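Putative P450-like enzyme (Streptomyces himastatinicus ATCC 53653, PDB 5Z9J) is a cytochrome P450-like, heme-containing enzyme that probably acts as a monooxygenase in bacterial secondary metabolism. Local coordinates at residues T370-T380 and G389-T397. Numbering follows the deposited sequence.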
ATOM      1  N   THR A 370       6.018  -4.528  27.297  1.00 38.65           N
ATOM      2  CA  THR A 370       7.336  -3.927  27.526  1.00 39.11           C
ATOM      3  C   THR A 370       8.067  -3.685  26.217  1.00 37.00           C
ATOM      4  O   THR A 370       9.168  -3.136  26.229  1.00 36.01           O
ATOM      5  CB  THR A 370       8.236  -4.796  28.440  1.00 41.10           C
ATOM      6  OG1 THR A 370       8.570  -6.018  27.776  1.00 43.08           O
ATOM      7  CG2 THR A 370       7.542  -5.096  29.757  1.00 40.43           C
ATOM      8  N   LEU A 371       7.460  -4.101  25.098  1.00 35.74           N
ATOM      9  CA  LEU A 371       8.061  -3.923  23.784  1.00 35.34           C
ATOM     10  C   LEU A 371       8.492  -2.457  23.595  1.00 34.37           C
ATOM     11  O   LEU A 371       7.722  -1.543  23.871  1.00 32.55           O
ATOM     12  CB  LEU A 371       7.081  -4.331  22.700  1.00 35.63           C
ATOM     13  CG  LEU A 371       7.682  -4.574  21.332  1.00 37.18           C
ATOM     14  CD1 LEU A 371       8.430  -5.882  21.390  1.00 38.80           C
ATOM     15  CD2 LEU A 371       6.605  -4.633  20.278  1.00 36.22           C
ATOM     16  N   ARG A 372       9.747  -2.257  23.172  1.00 34.71           N
ATOM     17  CA  ARG A 372      10.306  -0.916  22.936  1.00 35.73           C
ATOM     18  C   ARG A 372      11.184  -0.909  21.695  1.00 36.34           C
ATOM     19  O   ARG A 372      11.747  -1.946  21.328  1.00 36.23           O
ATOM     20  CB  ARG A 372      11.185  -0.490  24.122  1.00 35.82           C
ATOM     21  CG  ARG A 372      10.457  -0.042  25.340  1.00 37.75           C
ATOM     22  CD  ARG A 372      11.362  -0.101  26.599  1.00 55.32           C
ATOM     23  NE  ARG A 372      12.769   0.212  26.329  1.00 55.05           N
ATOM     24  CZ  ARG A 372      13.776  -0.650  26.477  1.00 53.94           C
ATOM     25  NH1 ARG A 372      13.525  -1.884  26.888  1.00 54.72           N
ATOM     26  NH2 ARG A 372      15.028  -0.285  26.215  1.00 52.60           N
ATOM     27  N   ALA A 373      11.383   0.254  21.098  1.00 36.47           N
ATOM     28  CA  ALA A 373      12.340   0.344  20.003  1.00 36.95           C
ATOM     29  C   ALA A 373      13.733   0.158  20.606  1.00 37.75           C
ATOM     30  O   ALA A 373      14.013   0.690  21.665  1.00 37.61           O
ATOM     31  CB  ALA A 373      12.215   1.686  19.244  1.00 36.45           C
ATOM     32  N   ASP A 374      14.559  -0.669  19.963  1.00 39.34           N
ATOM     33  CA  ASP A 374      15.914  -0.981  20.419  1.00 41.71           C
ATOM     34  C   ASP A 374      16.773   0.269  20.267  1.00 42.91           C
ATOM     35  O   ASP A 374      17.043   0.698  19.151  1.00 40.70           O
ATOM     36  CB  ASP A 374      16.512  -2.145  19.606  1.00 42.20           C
ATOM     37  CG  ASP A 374      17.810  -2.717  20.233  1.00 37.24           C
ATOM     38  OD1 ASP A 374      18.324  -2.104  21.192  1.00 36.09           O
ATOM     39  OD2 ASP A 374      18.329  -3.755  19.723  1.00 36.78           O
ATOM     40  N   PRO A 375      17.204   0.865  21.384  1.00 47.97           N
ATOM     41  CA  PRO A 375      17.947   2.128  21.261  1.00 50.74           C
ATOM     42  C   PRO A 375      19.345   1.963  20.659  1.00 51.65           C
ATOM     43  O   PRO A 375      19.873   2.891  20.031  1.00 52.38           O
ATOM     44  CB  PRO A 375      18.048   2.635  22.712  1.00 53.62           C
ATOM     45  CG  PRO A 375      17.707   1.462  23.599  1.00 53.50           C
ATOM     46  CD  PRO A 375      17.231   0.309  22.746  1.00 50.85           C
ATOM     47  N   ALA A 376      19.920   0.776  20.799  1.00 51.83           N
ATOM     48  CA  ALA A 376      21.235   0.531  20.234  1.00 51.96           C
ATOM     49  C   ALA A 376      21.155   0.301  18.726  1.00 47.64           C
ATOM     50  O   ALA A 376      22.160   0.387  18.032  1.00 49.27           O
ATOM     51  CB  ALA A 376      21.884  -0.672  20.916  1.00 54.14           C
ATOM     52  N   ASN A 377      19.947   0.093  18.224  1.00 41.83           N
ATOM     53  CA  ASN A 377      19.765  -0.327  16.855  1.00 37.76           C
ATOM     54  C   ASN A 377      18.521   0.279  16.251  1.00 34.66           C
ATOM     55  O   ASN A 377      17.473  -0.355  16.231  1.00 33.48           O
ATOM     56  CB  ASN A 377      19.715  -1.869  16.880  1.00 37.38           C
ATOM     57  CG  ASN A 377      19.704  -2.519  15.514  1.00 37.42           C
ATOM     58  OD1 ASN A 377      19.917  -1.885  14.485  1.00 37.30           O
ATOM     59  ND2 ASN A 377      19.495  -3.837  15.512  1.00 39.22           N
ATOM     60  N   PRO A 378      18.644   1.488  15.671  1.00 34.74           N
ATOM     61  CA  PRO A 378      17.501   2.229  15.117  1.00 32.56           C
ATOM     62  C   PRO A 378      16.866   1.524  13.929  1.00 31.17           C
ATOM     63  O   PRO A 378      17.534   0.731  13.290  1.00 31.12           O
ATOM     64  CB  PRO A 378      18.134   3.549  14.647  1.00 33.79           C
ATOM     65  CG  PRO A 378      19.373   3.700  15.484  1.00 36.47           C
ATOM     66  CD  PRO A 378      19.875   2.302  15.687  1.00 36.67           C
ATOM     67  N   PRO A 379      15.608   1.867  13.606  1.00 30.25           N
ATOM     68  CA  PRO A 379      14.944   1.313  12.429  1.00 29.43           C
ATOM     69  C   PRO A 379      15.532   1.850  11.125  1.00 32.69           C
ATOM     70  O   PRO A 379      16.227   2.886  11.123  1.00 25.95           O
ATOM     71  CB  PRO A 379      13.505   1.798  12.560  1.00 27.51           C
ATOM     72  CG  PRO A 379      13.619   3.133  13.418  1.00 29.08           C
ATOM     73  CD  PRO A 379      14.832   2.927  14.283  1.00 30.02           C
ATOM     74  N   THR A 380      15.331   1.107  10.034  1.00 24.39           N
ATOM     75  CA  THR A 380      15.568   1.657   8.700  1.00 26.19           C
ATOM     76  C   THR A 380      14.237   1.819   7.991  1.00 26.60           C
ATOM     77  O   THR A 380      13.255   1.138   8.319  1.00 26.83           O
ATOM     78  CB  THR A 380      16.478   0.838   7.824  1.00 27.08           C
ATOM     79  OG1 THR A 380      15.857  -0.424   7.578  1.00 27.81           O
ATOM     80  CG2 THR A 380      17.793   0.644   8.477  1.00 25.80           C
ATOM     81  N   GLY A 389       7.700   4.552   5.319  1.00 30.01           N
ATOM     82  CA  GLY A 389       7.556   3.607   6.412  1.00 30.36           C
ATOM     83  C   GLY A 389       8.833   2.849   6.716  1.00 31.81           C
ATOM     84  O   GLY A 389       9.783   2.958   5.961  1.00 32.51           O
ATOM     85  N   VAL A 390       8.844   2.090   7.815  1.00 20.43           N
ATOM     86  CA  VAL A 390      10.043   1.412   8.277  1.00 24.64           C
ATOM     87  C   VAL A 390      10.168   0.072   7.525  1.00 24.60           C
ATOM     88  O   VAL A 390       9.161  -0.522   7.223  1.00 23.53           O
ATOM     89  CB  VAL A 390      10.021   1.160   9.792  1.00 24.96           C
ATOM     90  CG1 VAL A 390       9.990   2.513  10.593  1.00 21.74           C
ATOM     91  CG2 VAL A 390       8.860   0.273  10.186  1.00 23.46           C
ATOM     92  N   ALA A 391      11.385  -0.286   7.129  1.00 25.69           N
ATOM     93  CA  ALA A 391      11.688  -1.605   6.527  1.00 27.00           C
ATOM     94  C   ALA A 391      12.191  -2.616   7.567  1.00 26.94           C
ATOM     95  O   ALA A 391      12.028  -3.850   7.420  1.00 27.50           O
ATOM     96  CB  ALA A 391      12.721  -1.441   5.417  1.00 27.19           C
ATOM     97  N   THR A 392      12.798  -2.077   8.615  1.00 26.09           N
ATOM     98  CA  THR A 392      13.342  -2.853   9.729  1.00 25.61           C
ATOM     99  C   THR A 392      12.967  -2.182  11.004  1.00 26.09           C
ATOM    100  O   THR A 392      13.111  -0.947  11.121  1.00 27.32           O
ATOM    101  CB  THR A 392      14.889  -2.918   9.702  1.00 24.87           C
ATOM    102  OG1 THR A 392      15.420  -1.574   9.798  1.00 24.37           O
ATOM    103  CG2 THR A 392      15.379  -3.530   8.455  1.00 23.49           C
ATOM    104  N   LEU A 393      12.488  -2.944  11.981  1.00 24.91           N
ATOM    105  CA  LEU A 393      12.256  -2.328  13.282  1.00 25.24           C
ATOM    106  C   LEU A 393      12.714  -3.240  14.396  1.00 23.47           C
ATOM    107  O   LEU A 393      11.896  -3.996  14.962  1.00 24.81           O
ATOM    108  CB  LEU A 393      10.780  -1.944  13.449  1.00 22.15           C
ATOM    109  CG  LEU A 393      10.389  -1.231  14.746  1.00 23.26           C
ATOM    110  CD1 LEU A 393      11.240   0.008  15.039  1.00 24.15           C
ATOM    111  CD2 LEU A 393       8.899  -0.890  14.677  1.00 22.68           C
ATOM    112  N   PRO A 394      14.009  -3.174  14.740  1.00 24.46           N
ATOM    113  CA  PRO A 394      14.516  -3.921  15.893  1.00 25.29           C
ATOM    114  C   PRO A 394      13.827  -3.516  17.171  1.00 27.11           C
ATOM    115  O   PRO A 394      13.721  -2.294  17.488  1.00 25.60           O
ATOM    116  CB  PRO A 394      15.997  -3.544  15.963  1.00 26.46           C
ATOM    117  CG  PRO A 394      16.335  -3.108  14.622  1.00 26.16           C
ATOM    118  CD  PRO A 394      15.086  -2.451  14.058  1.00 26.73           C
ATOM    119  N   VAL A 395      13.301  -4.516  17.865  1.00 25.38           N
ATOM    120  CA  VAL A 395      12.653  -4.257  19.130  1.00 32.28           C
ATOM    121  C   VAL A 395      13.268  -5.079  20.254  1.00 33.07           C
ATOM    122  O   VAL A 395      13.914  -6.124  20.012  1.00 34.12           O
ATOM    123  CB  VAL A 395      11.152  -4.513  19.050  1.00 29.67           C
ATOM    124  CG1 VAL A 395      10.482  -3.433  18.197  1.00 28.03           C
ATOM    125  CG2 VAL A 395      10.886  -5.920  18.528  1.00 29.20           C
ATOM    126  N   VAL A 396      13.142  -4.555  21.468  1.00 33.59           N
ATOM    127  CA  VAL A 396      13.583  -5.275  22.644  1.00 37.17           C
ATOM    128  C   VAL A 396      12.421  -5.428  23.627  1.00 38.74           C
ATOM    129  O   VAL A 396      11.604  -4.526  23.779  1.00 38.31           O
ATOM    130  CB  VAL A 396      14.769  -4.555  23.339  1.00 39.97           C
ATOM    131  CG1 VAL A 396      14.404  -3.120  23.662  1.00 39.26           C
ATOM    132  CG2 VAL A 396      15.165  -5.288  24.596  1.00 41.80           C
ATOM    133  N   THR A 397      12.356  -6.586  24.273  1.00 39.94           N
ATOM    134  CA  THR A 397      11.400  -6.855  25.334  1.00 42.85           C
ATOM    135  C   THR A 397      12.167  -6.905  26.642  1.00 45.75           C
ATOM    136  O   THR A 397      11.645  -6.547  27.695  1.00 47.37           O
ATOM    137  CB  THR A 397      10.638  -8.185  25.134  1.00 43.50           C
ATOM    138  OG1 THR A 397      11.567  -9.271  25.196  1.00 44.98           O
ATOM    139  CG2 THR A 397       9.930  -8.206  23.793  1.00 42.13           C
TER
HETATM  140  O   HOH W   1      14.719   0.121  16.379  1.00 35.16           O
HETATM  141  O   HOH W   2      17.450  -1.190  11.619  1.00 26.90           O
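The carbonyl oxygen of T380 is gripped by two successive amides: A391 N lies 2.6 Å from T380 O and T392 N 3.3 Å from it, both arriving from the same face of the carbonyl plane. With A391 and T392 together facing one residue, this is a classic beta bulge, at the point where the chain turns a corner. The T392 carbonyl returns a bond to the T380 amide. On the same side of this pair T380 OG1 and T392 OG1 share a hydrogen bond of 2.5 Å; with chi1 64° and 61° each lies between its own backbone N and carbonyl carbon, which lets the two meet.

Farther along, D374 to N377 form a type I turn. P375 suits its second position because its ring already fixes phi near the required value, and the D374 carboxylate weakly accepts the A376 amide. P394 has no N-H to offer, yet its carbonyl takes a water shared with N377 O and the D374 amide (D374 N to P394 O, 3.1 Å), nearly straight at 170° but from above the carbonyl plane. The N377 side chain crosses that of P394 at about a right angle, its ND2 3.4 Å from P394 CG. Beyond the turn, R372 and V396 exchange two backbone bonds as an antiparallel pair, and V396 CG1 lies against one face of the R372 guanidinium, 3.6 Å from NH1. L371 CD1 touches both V395 CG2 and T397 CG2.

This surface pairing, away from the annotated sites, joins the chain's last strand to the segment just after helix 350-367. Strand 392-396 is the middle of a three-stranded antiparallel sheet, between 372-373 and 122-124. Its buried L393 and V395 pack on helix 125-130, while P379 and V390 rest on L251 of helix 240-255, whose D254 accepts the A373 amide.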